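Long-range contact in autolysin E (Staphylococcus aureus, PDB 4PI8), which probably cleaves the glycan strands of bacterial peptidoglycan as a glucosaminidase-type autolysin, and is captured here holding a NAG-NAM disaccharide: residues D53-M65 / R168-M182. The protein carries 1 engineered substitution. Residues are numbered along the deposited sequence; the frame is centred on the assembly and turned at random.
With AMU (N-acetyl-beta-muramic acid), chain B.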
ATOM      1  N   ASP A  53      14.271  -6.770  -5.602  1.00 30.26           N
ATOM      2  CA  ASP A  53      13.877  -7.138  -4.250  1.00 31.34           C
ATOM      3  C   ASP A  53      13.248  -5.991  -3.449  1.00 24.79           C
ATOM      4  O   ASP A  53      13.215  -6.000  -2.207  1.00 21.72           O
ATOM      5  CB  ASP A  53      15.050  -7.798  -3.524  1.00 38.10           C
ATOM      6  CG  ASP A  53      15.178  -9.304  -3.884  1.00 45.64           C
ATOM      7  OD1 ASP A  53      14.539  -9.749  -4.884  1.00 52.94           O
ATOM      8  OD2 ASP A  53      15.887 -10.039  -3.166  1.00 51.85           O
ATOM      9  N   MET A  54      12.667  -5.020  -4.144  1.00 20.66           N
ATOM     10  CA  MET A  54      11.904  -3.905  -3.520  0.50 19.46           C
ATOM     11  C   MET A  54      10.794  -4.415  -2.602  1.00 16.43           C
ATOM     12  O   MET A  54      10.513  -3.738  -1.645  1.00 16.41           O
ATOM     13  CB  MET A  54      11.165  -2.980  -4.544  0.50 20.48           C
ATOM     14  CG  MET A  54      11.786  -1.669  -5.010  0.50 23.27           C
ATOM     15  SD  MET A  54      12.693  -0.801  -3.719  0.50 24.85           S
ATOM     16  CE  MET A  54      14.172  -1.545  -4.231  0.50 16.50           C
ATOM     17  N   LYS A  55      10.161  -5.562  -2.933  1.00 15.68           N
ATOM     18  CA  LYS A  55       9.058  -6.024  -2.079  1.00 15.90           C
ATOM     19  C   LYS A  55       9.558  -6.514  -0.723  1.00 15.49           C
ATOM     20  O   LYS A  55       8.730  -6.706   0.196  1.00 14.41           O
ATOM     21  CB  LYS A  55       8.113  -6.932  -2.764  0.54 18.33           C
ATOM     22  CG  LYS A  55       8.659  -8.272  -3.117  0.54 19.30           C
ATOM     23  CD  LYS A  55       7.559  -9.171  -3.642  0.54 21.51           C
ATOM     24  CE  LYS A  55       7.429  -9.237  -5.150  0.54 22.19           C
ATOM     25  NZ  LYS A  55       6.541 -10.351  -5.594  0.54 20.64           N
ATOM     26  N   TYR A  56      10.865  -6.744  -0.574  1.00 14.29           N
ATOM     27  CA  TYR A  56      11.433  -7.279   0.649  1.00 15.16           C
ATOM     28  C   TYR A  56      12.235  -6.259   1.396  1.00 14.79           C
ATOM     29  O   TYR A  56      12.879  -6.536   2.389  1.00 16.86           O
ATOM     30  CB  TYR A  56      12.299  -8.493   0.277  1.00 15.08           C
ATOM     31  CG  TYR A  56      11.554  -9.549  -0.469  1.00 15.68           C
ATOM     32  CD1 TYR A  56      10.528 -10.280   0.081  1.00 16.46           C
ATOM     33  CD2 TYR A  56      11.847  -9.793  -1.820  1.00 17.26           C
ATOM     34  CE1 TYR A  56       9.844 -11.217  -0.646  1.00 18.62           C
ATOM     35  CE2 TYR A  56      11.163 -10.751  -2.531  1.00 19.04           C
ATOM     36  CZ  TYR A  56      10.161 -11.471  -1.944  1.00 19.18           C
ATOM     37  OH  TYR A  56       9.442 -12.421  -2.674  1.00 22.78           O
ATOM     38  N   MET A  57      12.197  -5.006   0.943  1.00 14.74           N
ATOM     39  CA  MET A  57      12.957  -3.907   1.508  1.00 14.64           C
ATOM     40  C   MET A  57      12.196  -3.169   2.599  1.00 13.97           C
ATOM     41  O   MET A  57      11.004  -2.807   2.426  1.00 13.95           O
ATOM     42  CB  MET A  57      13.333  -2.945   0.405  1.00 16.55           C
ATOM     43  CG  MET A  57      14.286  -1.888   0.850  1.00 16.63           C
ATOM     44  SD  MET A  57      14.549  -0.585  -0.368  1.00 18.76           S
ATOM     45  CE  MET A  57      12.967   0.253  -0.132  1.00 20.22           C
ATOM     46  N   ASP A  58      12.843  -2.842   3.704  1.00 14.55           N
ATOM     47  CA  ASP A  58      12.244  -2.157   4.808  1.00 14.58           C
ATOM     48  C   ASP A  58      11.845  -0.754   4.357  1.00 15.22           C
ATOM     49  O   ASP A  58      12.702   0.017   3.879  1.00 17.04           O
ATOM     50  CB  ASP A  58      13.291  -2.099   5.928  1.00 15.75           C
ATOM     51  CG  ASP A  58      12.853  -1.392   7.142  1.00 19.17           C
ATOM     52  OD1 ASP A  58      11.812  -0.756   7.233  1.00 17.45           O
ATOM     53  OD2 ASP A  58      13.618  -1.465   8.183  1.00 24.27           O
ATOM     54  N   ILE A  59      10.542  -0.454   4.384  1.00 12.58           N
ATOM     55  CA  ILE A  59       9.981   0.856   3.987  1.00 13.04           C
ATOM     56  C   ILE A  59       9.654   1.761   5.139  1.00 12.87           C
ATOM     57  O   ILE A  59       8.996   2.788   4.996  1.00 13.56           O
ATOM     58  CB  ILE A  59       8.796   0.664   2.975  1.00 12.42           C
ATOM     59  CG1 ILE A  59       7.806  -0.374   3.508  1.00 12.57           C
ATOM     60  CG2 ILE A  59       9.345   0.300   1.620  1.00 13.34           C
ATOM     61  CD1 ILE A  59       6.524  -0.486   2.741  1.00 12.41           C
ATOM     62  N   THR A  60      10.197   1.398   6.309  1.00 13.46           N
ATOM     63  CA  THR A  60      10.089   2.223   7.486  1.00 16.02           C
ATOM     64  C   THR A  60      11.282   3.104   7.599  1.00 17.97           C
ATOM     65  O   THR A  60      11.363   3.714   8.732  1.00 22.95           O
ATOM     66  CB  THR A  60       9.912   1.366   8.779  1.00 19.53           C
ATOM     67  OG1 THR A  60      11.200   0.824   9.162  1.00 21.57           O
ATOM     68  CG2 THR A  60       8.956   0.300   8.585  1.00 21.23           C
ATOM     69  N   GLU A  61      12.198   3.066   6.628  1.00 18.73           N
ATOM     70  CA  GLU A  61      13.385   3.929   6.537  1.00 22.71           C
ATOM     71  C   GLU A  61      13.156   4.951   5.435  1.00 23.58           C
ATOM     72  O   GLU A  61      12.860   4.611   4.262  1.00 25.29           O
ATOM     73  CB  GLU A  61      14.638   3.151   6.203  1.00 27.73           C
ATOM     74  CG  GLU A  61      15.149   2.062   7.157  1.00 36.21           C
ATOM     75  CD  GLU A  61      15.129   2.420   8.631  1.00 40.79           C
ATOM     76  OE1 GLU A  61      15.191   3.616   9.009  1.00 49.50           O
ATOM     77  OE2 GLU A  61      15.049   1.450   9.427  1.00 52.25           O
ATOM     78  N   LYS A  62      13.430   6.177   5.789  1.00 16.57           N
ATOM     79  CA  LYS A  62      13.213   7.341   4.933  1.00 16.39           C
ATOM     80  C   LYS A  62      14.234   7.433   3.849  1.00 16.61           C
ATOM     81  O   LYS A  62      15.309   6.777   3.925  1.00 18.55           O
ATOM     82  CB  LYS A  62      13.232   8.561   5.754  1.00 16.00           C
ATOM     83  CG  LYS A  62      12.152   8.542   6.830  1.00 16.10           C
ATOM     84  CD  LYS A  62      12.117   9.808   7.659  1.00 17.05           C
ATOM     85  CE  LYS A  62      13.324   9.871   8.585  1.00 17.06           C
ATOM     86  NZ  LYS A  62      13.263  11.072   9.437  1.00 18.51           N
ATOM     87  N   VAL A  63      13.911   8.201   2.820  1.00 14.43           N
ATOM     88  CA  VAL A  63      14.817   8.380   1.710  1.00 15.03           C
ATOM     89  C   VAL A  63      15.076   9.879   1.477  1.00 14.28           C
ATOM     90  O   VAL A  63      14.220  10.737   1.725  1.00 14.72           O
ATOM     91  CB  VAL A  63      14.376   7.700   0.400  1.00 15.31           C
ATOM     92  CG1 VAL A  63      14.484   6.199   0.542  1.00 17.14           C
ATOM     93  CG2 VAL A  63      13.005   8.150  -0.012  1.00 16.15           C
ATOM     94  N   PRO A  64      16.274  10.208   0.976  1.00 14.96           N
ATOM     95  CA  PRO A  64      16.669  11.578   0.738  1.00 15.82           C
ATOM     96  C   PRO A  64      16.119  12.096  -0.562  1.00 17.60           C
ATOM     97  O   PRO A  64      16.776  12.091  -1.595  1.00 23.07           O
ATOM     98  CB  PRO A  64      18.213  11.485   0.738  1.00 17.09           C
ATOM     99  CG  PRO A  64      18.513  10.171   0.158  1.00 17.50           C
ATOM    100  CD  PRO A  64      17.410   9.274   0.752  1.00 16.12           C
ATOM    101  N   MET A  65      14.886  12.556  -0.494  1.00 14.92           N
ATOM    102  CA  MET A  65      14.160  13.142  -1.624  1.00 14.21           C
ATOM    103  C   MET A  65      13.687  14.506  -1.235  1.00 14.76           C
ATOM    104  O   MET A  65      12.925  14.652  -0.294  1.00 14.63           O
ATOM    105  CB  MET A  65      12.943  12.260  -2.038  1.00 14.20           C
ATOM    106  CG  MET A  65      13.353  10.958  -2.688  1.00 15.71           C
ATOM    107  SD  MET A  65      13.855  11.089  -4.424  1.00 16.77           S
ATOM    108  CE  MET A  65      12.231  11.304  -5.141  1.00 16.95           C
ATOM    109  N   ARG A 168       1.773   3.615   9.150  1.00 12.20           N
ATOM    110  CA  ARG A 168       2.683   3.536  10.257  1.00 12.87           C
ATOM    111  C   ARG A 168       2.042   2.841  11.471  1.00 12.78           C
ATOM    112  O   ARG A 168       2.631   1.933  12.063  1.00 13.51           O
ATOM    113  CB  ARG A 168       3.198   4.955  10.642  1.00 13.27           C
ATOM    114  CG  ARG A 168       3.825   5.111  12.041  1.00 14.41           C
ATOM    115  CD  ARG A 168       4.967   4.182  12.382  1.00 14.89           C
ATOM    116  NE  ARG A 168       6.155   4.381  11.590  1.00 14.27           N
ATOM    117  CZ  ARG A 168       7.230   3.659  11.674  1.00 14.33           C
ATOM    118  NH1 ARG A 168       8.291   3.842  10.944  1.00 14.99           N
ATOM    119  NH2 ARG A 168       7.227   2.666  12.590  1.00 17.04           N
ATOM    120  N   ASN A 169       0.888   3.351  11.878  1.00 13.70           N
ATOM    121  CA  ASN A 169       0.294   2.884  13.167  1.00 15.87           C
ATOM    122  C   ASN A 169      -0.254   1.508  13.068  1.00 15.63           C
ATOM    123  O   ASN A 169      -0.176   0.777  14.068  1.00 17.59           O
ATOM    124  CB  ASN A 169      -0.766   3.848  13.623  1.00 17.66           C
ATOM    125  CG  ASN A 169      -0.181   5.116  14.196  1.00 22.04           C
ATOM    126  OD1 ASN A 169       0.939   5.138  14.597  1.00 29.30           O
ATOM    127  ND2 ASN A 169      -0.971   6.157  14.221  1.00 28.55           N
ATOM    128  N   GLU A 170      -0.799   1.113  11.925  1.00 13.80           N
ATOM    129  CA  GLU A 170      -1.460  -0.184  11.837  1.00 14.12           C
ATOM    130  C   GLU A 170      -0.631  -1.292  11.218  1.00 14.23           C
ATOM    131  O   GLU A 170      -0.851  -2.453  11.519  1.00 14.38           O
ATOM    132  CB  GLU A 170      -2.780  -0.096  11.089  1.00 16.88           C
ATOM    133  CG  GLU A 170      -3.672   0.975  11.708  1.00 21.49           C
ATOM    134  CD  GLU A 170      -3.938   0.765  13.187  1.00 30.49           C
ATOM    135  OE1 GLU A 170      -4.151  -0.411  13.601  1.00 31.04           O
ATOM    136  OE2 GLU A 170      -3.926   1.801  13.907  1.00 39.14           O
ATOM    137  N   TYR A 171       0.323  -0.971  10.332  1.00 13.09           N
ATOM    138  CA  TYR A 171       1.175  -1.942   9.684  1.00 11.80           C
ATOM    139  C   TYR A 171       2.585  -1.891  10.234  1.00 12.47           C
ATOM    140  O   TYR A 171       3.139  -2.912  10.735  1.00 13.32           O
ATOM    141  CB  TYR A 171       1.109  -1.818   8.133  1.00 12.32           C
ATOM    142  CG  TYR A 171      -0.171  -2.407   7.627  1.00 11.74           C
ATOM    143  CD1 TYR A 171      -1.366  -1.684   7.678  1.00 12.54           C
ATOM    144  CD2 TYR A 171      -0.233  -3.712   7.167  1.00 12.51           C
ATOM    145  CE1 TYR A 171      -2.586  -2.221   7.276  1.00 13.59           C
ATOM    146  CE2 TYR A 171      -1.466  -4.264   6.798  1.00 13.02           C
ATOM    147  CZ  TYR A 171      -2.607  -3.519   6.849  1.00 13.32           C
ATOM    148  OH  TYR A 171      -3.798  -4.097   6.482  1.00 16.02           O
ATOM    149  N   PHE A 172       3.270  -0.747  10.135  1.00 12.69           N
ATOM    150  CA  PHE A 172       4.660  -0.729  10.542  1.00 13.15           C
ATOM    151  C   PHE A 172       4.827  -1.055  12.054  1.00 15.63           C
ATOM    152  O   PHE A 172       5.754  -1.745  12.449  1.00 18.43           O
ATOM    153  CB  PHE A 172       5.375   0.577  10.208  1.00 13.12           C
ATOM    154  CG  PHE A 172       5.434   0.928   8.746  1.00 13.15           C
ATOM    155  CD1 PHE A 172       5.164   0.009   7.756  1.00 12.61           C
ATOM    156  CD2 PHE A 172       5.895   2.162   8.386  1.00 13.12           C
ATOM    157  CE1 PHE A 172       5.331   0.330   6.436  1.00 13.36           C
ATOM    158  CE2 PHE A 172       6.085   2.462   7.062  1.00 13.69           C
ATOM    159  CZ  PHE A 172       5.801   1.571   6.068  1.00 13.86           C
ATOM    160  N   GLU A 173       3.937  -0.546  12.866  1.00 15.16           N
ATOM    161  CA  GLU A 173       3.967  -0.827  14.317  1.00 16.35           C
ATOM    162  C   GLU A 173       3.510  -2.237  14.627  1.00 17.24           C
ATOM    163  O   GLU A 173       3.681  -2.683  15.783  1.00 20.46           O
ATOM    164  CB  GLU A 173       3.154   0.191  15.079  1.00 17.64           C
ATOM    165  CG  GLU A 173       3.758   1.594  15.084  1.00 20.60           C
ATOM    166  CD  GLU A 173       5.098   1.655  15.717  1.00 25.22           C
ATOM    167  OE1 GLU A 173       5.236   1.230  16.911  1.00 28.36           O
ATOM    168  OE2 GLU A 173       6.051   2.036  15.077  1.00 23.59           O
ATOM    169  N   ASN A 174       2.997  -2.947  13.643  1.00 15.66           N
ATOM    170  CA  ASN A 174       2.595  -4.369  13.754  1.00 15.57           C
ATOM    171  C   ASN A 174       3.647  -5.282  13.151  1.00 14.66           C
ATOM    172  O   ASN A 174       3.315  -6.417  12.786  1.00 16.75           O
ATOM    173  CB  ASN A 174       1.226  -4.597  13.112  1.00 15.99           C
ATOM    174  CG  ASN A 174       0.614  -5.954  13.447  1.00 17.62           C
ATOM    175  OD1 ASN A 174       0.612  -6.308  14.656  1.00 19.45           O
ATOM    176  ND2 ASN A 174       0.208  -6.737  12.449  1.00 17.62           N
ATOM    177  N   ASN A 175       4.879  -4.803  12.935  1.00 14.86           N
ATOM    178  CA  ASN A 175       5.936  -5.585  12.377  1.00 15.64           C
ATOM    179  C   ASN A 175       5.710  -6.087  10.948  1.00 14.56           C
ATOM    180  O   ASN A 175       6.350  -7.036  10.479  1.00 15.76           O
ATOM    181  CB  ASN A 175       6.277  -6.768  13.321  1.00 18.92           C
ATOM    182  CG  ASN A 175       7.647  -7.349  13.061  1.00 25.12           C
ATOM    183  OD1 ASN A 175       8.620  -6.616  12.766  1.00 26.68           O
ATOM    184  ND2 ASN A 175       7.774  -8.697  13.191  1.00 29.36           N
ATOM    185  N   GLN A 176       4.907  -5.329  10.198  1.00 13.50           N
ATOM    186  CA  GLN A 176       4.756  -5.556   8.738  1.00 13.03           C
ATOM    187  C   GLN A 176       5.493  -4.357   8.108  1.00 13.18           C
ATOM    188  O   GLN A 176       4.911  -3.307   7.916  1.00 14.71           O
ATOM    189  CB  GLN A 176       3.279  -5.628   8.388  1.00 12.66           C
ATOM    190  CG  GLN A 176       2.588  -6.855   8.945  1.00 13.48           C
ATOM    191  CD  GLN A 176       1.081  -6.832   8.754  1.00 13.60           C
ATOM    192  OE1 GLN A 176       0.346  -6.306   9.588  1.00 14.01           O
ATOM    193  NE2 GLN A 176       0.610  -7.339   7.666  1.00 12.84           N
ATOM    194  N   LEU A 177       6.775  -4.570   7.852  1.00 12.29           N
ATOM    195  CA  LEU A 177       7.743  -3.533   7.551  1.00 13.72           C
ATOM    196  C   LEU A 177       8.110  -3.445   6.091  1.00 12.08           C
ATOM    197  O   LEU A 177       8.880  -2.541   5.720  1.00 13.46           O
ATOM    198  CB  LEU A 177       9.044  -3.788   8.349  1.00 17.08           C
ATOM    199  CG  LEU A 177       8.890  -4.084   9.836  1.00 18.59           C
ATOM    200  CD1 LEU A 177      10.340  -4.201  10.398  1.00 22.11           C
ATOM    201  CD2 LEU A 177       8.131  -2.964  10.479  1.00 19.02           C
ATOM    202  N   ASN A 178       7.678  -4.389   5.300  1.00 11.48           N
ATOM    203  CA  ASN A 178       7.924  -4.392   3.859  1.00 11.61           C
ATOM    204  C   ASN A 178       6.693  -4.811   3.128  1.00 11.41           C
ATOM    205  O   ASN A 178       5.679  -5.244   3.737  1.00 11.54           O
ATOM    206  CB  ASN A 178       9.180  -5.176   3.533  1.00 12.57           C
ATOM    207  CG  ASN A 178       9.056  -6.649   3.784  1.00 13.13           C
ATOM    208  OD1 ASN A 178       8.012  -7.269   3.606  1.00 13.25           O
ATOM    209  ND2 ASN A 178      10.216  -7.243   4.155  1.00 14.27           N
ATOM    210  N   LEU A 179       6.687  -4.640   1.797  1.00 11.67           N
ATOM    211  CA  LEU A 179       5.489  -4.927   1.062  1.00 11.72           C
ATOM    212  C   LEU A 179       4.992  -6.362   1.187  1.00 11.54           C
ATOM    213  O   LEU A 179       3.819  -6.664   1.265  1.00 10.91           O
ATOM    214  CB  LEU A 179       5.632  -4.553  -0.437  1.00 12.21           C
ATOM    215  CG  LEU A 179       5.812  -3.047  -0.724  1.00 12.06           C
ATOM    216  CD1 LEU A 179       6.303  -2.884  -2.142  1.00 13.41           C
ATOM    217  CD2 LEU A 179       4.586  -2.224  -0.470  1.00 12.73           C
ATOM    218  N   TYR A 180       5.965  -7.277   1.107  1.00 12.49           N
ATOM    219  CA  TYR A 180       5.644  -8.710   1.264  1.00 11.32           C
ATOM    220  C   TYR A 180       4.885  -8.983   2.577  1.00 11.33           C
ATOM    221  O   TYR A 180       3.904  -9.688   2.583  1.00 12.01           O
ATOM    222  CB  TYR A 180       6.918  -9.570   1.206  1.00 12.34           C
ATOM    223  CG  TYR A 180       6.581 -11.042   1.161  1.00 12.70           C
ATOM    224  CD1 TYR A 180       6.243 -11.669  -0.015  1.00 13.08           C
ATOM    225  CD2 TYR A 180       6.555 -11.808   2.303  1.00 14.07           C
ATOM    226  CE1 TYR A 180       5.867 -12.996  -0.055  1.00 13.85           C
ATOM    227  CE2 TYR A 180       6.160 -13.144   2.255  1.00 14.70           C
ATOM    228  CZ  TYR A 180       5.840 -13.723   1.088  1.00 14.89           C
ATOM    229  OH  TYR A 180       5.415 -15.069   1.062  1.00 16.28           O
ATOM    230  N   GLN A 181       5.411  -8.419   3.654  1.00 11.34           N
ATOM    231  CA  GLN A 181       4.770  -8.608   4.961  1.00 11.52           C
ATOM    232  C   GLN A 181       3.421  -7.944   5.036  1.00 11.21           C
ATOM    233  O   GLN A 181       2.488  -8.463   5.662  1.00 11.83           O
ATOM    234  CB  GLN A 181       5.625  -8.149   6.119  1.00 12.36           C
ATOM    235  CG  GLN A 181       6.924  -8.925   6.283  1.00 13.32           C
ATOM    236  CD  GLN A 181       7.831  -8.267   7.273  1.00 15.03           C
ATOM    237  OE1 GLN A 181       8.048  -7.054   7.261  1.00 15.63           O
ATOM    238  NE2 GLN A 181       8.372  -9.066   8.209  1.00 18.37           N
ATOM    239  N   MET A 182       3.283  -6.755   4.442  1.00 11.20           N
ATOM    240  CA  MET A 182       1.985  -6.065   4.420  1.00 10.89           C
ATOM    241  C   MET A 182       0.967  -6.913   3.675  1.00 11.17           C
ATOM    242  O   MET A 182      -0.232  -6.922   4.048  1.00 11.49           O
ATOM    243  CB  MET A 182       2.132  -4.686   3.764  1.00 11.74           C
ATOM    244  CG  MET A 182       2.901  -3.702   4.616  1.00 11.33           C
ATOM    245  SD  MET A 182       3.187  -2.114   3.808  1.00 12.33           S
ATOM    246  CE  MET A 182       1.541  -1.403   3.906  1.00 13.37           C
TER
HETATM  247  C1  AMU B   1      -8.355  -4.715   1.727  1.00 17.17           C
HETATM  248  C2  AMU B   1      -8.375  -4.095   3.094  1.00 15.82           C
HETATM  249  C3  AMU B   1      -8.216  -5.183   4.169  1.00 15.15           C
HETATM  250  C4  AMU B   1      -9.299  -6.261   3.935  1.00 16.34           C
HETATM  251  C5  AMU B   1      -9.299  -6.682   2.494  1.00 17.36           C
HETATM  252  C6  AMU B   1     -10.384  -7.724   2.214  1.00 20.32           C
HETATM  253  C7  AMU B   1      -7.359  -1.975   3.939  1.00 17.75           C
HETATM  254  C8  AMU B   1      -6.056  -1.218   4.077  1.00 16.92           C
HETATM  255  C9  AMU B   1      -7.058  -4.580   6.195  1.00 16.20           C
HETATM  256  C10 AMU B   1      -7.074  -3.424   7.118  1.00 18.61           C
HETATM  257  C11 AMU B   1      -6.830  -5.891   6.942  1.00 15.74           C
HETATM  258  O1  AMU B   1      -8.550  -3.738   0.718  1.00 19.05           O
HETATM  259  O3  AMU B   1      -8.299  -4.648   5.486  1.00 15.06           O
HETATM  260  O4  AMU B   1      -8.956  -7.325   4.839  1.00 16.45           O
HETATM  261  O5  AMU B   1      -9.502  -5.570   1.657  1.00 18.33           O
HETATM  262  O6  AMU B   1     -10.289  -8.282   0.899  1.00 26.13           O
HETATM  263  O7  AMU B   1      -8.409  -1.496   4.313  1.00 17.14           O
HETATM  264  O10 AMU B   1      -5.987  -2.863   7.448  1.00 17.97           O
HETATM  265  O11 AMU B   1      -8.208  -3.036   7.614  1.00 20.01           O
HETATM  266  N2  AMU B   1      -7.270  -3.120   3.274  1.00 16.19           N
HETATM  267  O   HOH W   1       8.983  -3.282   0.646  1.00 13.61           O
HETATM  268  O   HOH W   2      12.621  -5.702   5.153  1.00 20.70           O
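Thr-60 lays its methyl on Phe-172: CG2 sits 3.7 Å from the ring centroid and 17° off the normal, a CH-pi contact over the face. OG1 lies between the backbone N and the carbonyl carbon (chi1 78°), which leaves CG2 anti to the carbonyl carbon and over the ring. Asp-58 OD1 takes Thr-60 OG1 on its syn lone pair (2.6 Å) and Thr-60 N from the anti side, tilted out of the carboxylate plane, closing an Asx turn. Ile-59 crosses Phe-172 at about a right angle, CG1 3.8 Å from CZ, and its CD1 reaches Met-182 SD at 3.9 Å. Its backbone N donates to Leu-177 O at 3.0 Å. Further along, Tyr-180 N hydrogen-bonds Lys-55 O (3.0 Å), and the Tyr-56 and Tyr-180 rings meet obliquely, planes at 39°. Asn-178, N-cap of helix 179-184, forms a capping box with Gln-181 and spends OD1 on Gln-181 N (2.8 Å). One water ties Met-54 O and Met-57 O to Leu-179 N; another joins Tyr-56 O to Asn-178 ND2. Apolar packing and satisfied backbone polar groups thus join the loop to helix 179-184 and, through Phe-172, to the last turns of helix 156-172, next to Tyr-171, whose OH donates to muramic acid O10.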